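Local coordinates for Fe2OG dioxygenase domain-containing protein (Pseudomonas putida, PDB 4J25) that probably hydroxylates prolyl residues of a protein substrate, as a 2-oxoglutarate-dependent, iron-binding prolyl 4-hydroxylase, at residues Y163-W168 against R212-L217. Residues are numbered along the deposited sequence; the frame is centred on the assembly and turned at random.
With OGA (N-oxalylglycine), chain J.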
loop_
_atom_site.group_PDB
_atom_site.type_symbol
_atom_site.label_atom_id
_atom_site.label_comp_id
_atom_site.label_asym_id
_atom_site.label_seq_id
_atom_site.Cartn_x
_atom_site.Cartn_y
_atom_site.Cartn_z
ATOM N N TYR A 163 3.079 -5.276 -1.885
ATOM C CA TYR A 163 3.942 -6.342 -1.365
ATOM C C TYR A 163 4.983 -6.775 -2.405
ATOM O O TYR A 163 4.787 -6.621 -3.607
ATOM C CB TYR A 163 3.118 -7.522 -0.814
ATOM C CG TYR A 163 2.193 -7.074 0.302
ATOM C CD1 TYR A 163 2.695 -6.724 1.541
ATOM C CD2 TYR A 163 0.830 -6.965 0.101
ATOM C CE1 TYR A 163 1.860 -6.280 2.555
ATOM C CE2 TYR A 163 -0.008 -6.527 1.113
ATOM C CZ TYR A 163 0.518 -6.199 2.336
ATOM O OH TYR A 163 -0.305 -5.755 3.341
ATOM N N LEU A 164 6.101 -7.300 -1.917
ATOM C CA LEU A 164 7.311 -7.426 -2.720
ATOM C C LEU A 164 7.966 -8.802 -2.624
ATOM O O LEU A 164 9.092 -8.985 -3.078
ATOM C CB LEU A 164 8.319 -6.394 -2.244
ATOM C CG LEU A 164 7.865 -4.935 -2.323
ATOM C CD1 LEU A 164 8.915 -4.024 -1.731
ATOM C CD2 LEU A 164 7.561 -4.556 -3.763
ATOM N N ASN A 165 7.274 -9.772 -2.035
ATOM C CA ASN A 165 7.940 -11.031 -1.703
ATOM C C ASN A 165 7.681 -12.155 -2.691
ATOM O O ASN A 165 6.549 -12.616 -2.857
ATOM C CB ASN A 165 7.534 -11.470 -0.313
ATOM C CG ASN A 165 7.637 -10.355 0.686
ATOM O OD1 ASN A 165 8.736 -9.936 1.061
ATOM N ND2 ASN A 165 6.485 -9.859 1.133
ATOM N N GLU A 166 8.758 -12.608 -3.325
ATOM C CA GLU A 166 8.687 -13.701 -4.271
ATOM C C GLU A 166 8.551 -15.025 -3.531
ATOM O O GLU A 166 9.147 -15.209 -2.471
ATOM C CB GLU A 166 9.949 -13.718 -5.136
ATOM C CG GLU A 166 10.199 -12.408 -5.890
ATOM C CD GLU A 166 9.102 -12.101 -6.887
ATOM O OE1 GLU A 166 8.960 -10.919 -7.302
ATOM O OE2 GLU A 166 8.377 -13.054 -7.251
ATOM N N GLY A 167 7.745 -15.925 -4.082
ATOM C CA GLY A 167 7.673 -17.300 -3.608
ATOM C C GLY A 167 7.100 -17.488 -2.215
ATOM O O GLY A 167 7.463 -18.440 -1.517
ATOM N N TRP A 168 6.208 -16.589 -1.808
ATOM C CA TRP A 168 5.601 -16.660 -0.484
ATOM C C TRP A 168 4.688 -17.868 -0.398
ATOM O O TRP A 168 4.010 -18.203 -1.364
ATOM C CB TRP A 168 4.787 -15.394 -0.195
ATOM C CG TRP A 168 4.609 -15.172 1.264
ATOM C CD1 TRP A 168 3.562 -15.586 2.038
ATOM C CD2 TRP A 168 5.514 -14.497 2.141
ATOM N NE1 TRP A 168 3.767 -15.213 3.337
ATOM C CE2 TRP A 168 4.959 -14.543 3.428
ATOM C CE3 TRP A 168 6.747 -13.867 1.962
ATOM C CZ2 TRP A 168 5.588 -13.975 4.533
ATOM C CZ3 TRP A 168 7.374 -13.304 3.064
ATOM C CH2 TRP A 168 6.794 -13.360 4.328
ATOM N N ARG A 212 9.662 -15.566 7.784
ATOM C CA ARG A 212 10.767 -15.097 6.954
ATOM C C ARG A 212 10.620 -13.599 6.703
ATOM O O ARG A 212 9.554 -13.039 6.901
ATOM C CB ARG A 212 10.824 -15.860 5.627
ATOM C CG ARG A 212 9.521 -15.825 4.848
ATOM C CD ARG A 212 9.644 -16.432 3.441
ATOM N NE ARG A 212 10.089 -15.454 2.443
ATOM C CZ ARG A 212 9.762 -15.475 1.149
ATOM N NH1 ARG A 212 10.221 -14.533 0.333
ATOM N NH2 ARG A 212 8.975 -16.424 0.660
ATOM N N GLU A 213 11.703 -12.954 6.295
ATOM C CA GLU A 213 11.686 -11.512 6.085
ATOM C C GLU A 213 10.526 -11.122 5.195
ATOM O O GLU A 213 10.311 -11.707 4.134
ATOM C CB GLU A 213 12.973 -11.049 5.419
ATOM C CG GLU A 213 14.206 -11.207 6.255
ATOM C CD GLU A 213 15.437 -10.808 5.485
ATOM O OE1 GLU A 213 15.301 -10.024 4.511
ATOM O OE2 GLU A 213 16.535 -11.284 5.837
ATOM N N ARG A 214 9.772 -10.126 5.623
ATOM C CA ARG A 214 8.603 -9.717 4.875
ATOM C C ARG A 214 8.768 -8.286 4.385
ATOM O O ARG A 214 8.890 -7.370 5.171
ATOM C CB ARG A 214 7.373 -9.858 5.752
ATOM C CG ARG A 214 6.067 -9.475 5.118
ATOM C CD ARG A 214 5.146 -9.157 6.251
ATOM N NE ARG A 214 3.736 -9.071 5.914
ATOM C CZ ARG A 214 3.065 -7.933 5.720
ATOM N NH1 ARG A 214 3.677 -6.749 5.748
ATOM N NH2 ARG A 214 1.771 -7.984 5.462
ATOM N N LEU A 215 8.735 -8.122 3.071
ATOM C CA LEU A 215 8.987 -6.841 2.428
ATOM C C LEU A 215 7.732 -6.184 1.877
ATOM O O LEU A 215 6.914 -6.846 1.234
ATOM C CB LEU A 215 9.955 -7.041 1.269
ATOM C CG LEU A 215 11.321 -7.654 1.543
ATOM C CD1 LEU A 215 12.156 -7.520 0.273
ATOM C CD2 LEU A 215 12.005 -7.006 2.694
ATOM N N SER A 216 7.597 -4.878 2.103
ATOM C CA SER A 216 6.468 -4.119 1.556
ATOM C C SER A 216 6.815 -2.650 1.287
ATOM O O SER A 216 7.847 -2.152 1.715
ATOM C CB SER A 216 5.294 -4.157 2.525
ATOM O OG SER A 216 5.703 -3.645 3.772
ATOM N N LEU A 217 5.934 -1.981 0.558
ATOM C CA LEU A 217 6.033 -0.550 0.303
ATOM C C LEU A 217 4.681 0.007 0.744
ATOM O O LEU A 217 3.653 -0.265 0.136
ATOM C CB LEU A 217 6.309 -0.318 -1.180
ATOM C CG LEU A 217 6.565 1.086 -1.710
ATOM C CD1 LEU A 217 7.607 1.806 -0.895
ATOM C CD2 LEU A 217 6.994 1.013 -3.166
HETATM C C1 OGA J . 1.111 0.091 8.303
HETATM C C2 OGA J . 0.524 -1.260 8.032
HETATM C C4 OGA J . 0.585 -3.434 6.862
HETATM C C5 OGA J . 1.380 -4.240 5.893
HETATM O O1 OGA J . 2.293 0.307 7.908
HETATM O O2 OGA J . 0.423 0.998 8.893
HETATM O "O2'" OGA J . -0.513 -1.591 8.588
HETATM O O3 OGA J . 0.797 -5.097 5.182
HETATM N N1 OGA J . 1.177 -2.162 7.111
HETATM O O4 OGA J . 2.623 -4.072 5.777
HETATM O O HOH W 1 10.958 -11.207 0.221
#
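Arg-212 reaches across to Trp-168 and to the loop carbonyls of Glu-166 and Gly-167. From CB, chi1 (55°) sets CG between the backbone N and the carbonyl carbon, and CG lies 3.7 Å from Trp-168 CH2. CD sits over one face of the six-membered ring in a CH-pi contact. Arg-212 NE is 3.5 Å from Trp-168 CZ3. The chain bends at chi3 (-87°), and Trp-168 CE3 lies over one face of the guanidinium, 3.5 Å from Arg-212 CZ, with the two planes 34° apart. At the tip, NH1 donates to Glu-166 O (3.1 Å) within the guanidinium plane, and NH2 adds weak bonds to both carbonyls. Trp-168 NE1 is held by Gly-173 O.

The Asn-165 side chain, not a backbone carbonyl, accepts Leu-215 N-H: OD1 receives it on a lone pair (2.7 Å) and also takes a water, while ND2 bonds Pro-190 O and, weakly, Leu-215 O. Leu-215 O also accepts Leu-164 N (3.3 Å) from above the carbonyl plane.

Tyr-163 and Ser-216 form a non-hydrogen-bonded antiparallel pair. Tyr-163 CE1 lies 3.4 Å from Arg-214 NH2. The extended Arg-214 chain has NE on Gly-174 O and NH1 on N-oxalylglycine O4 (2.9 Å). This arginine grip on the carboxylate of a 2-oxoglutarate analogue is characteristic of the jellyroll 2-oxoglutarate oxygenases.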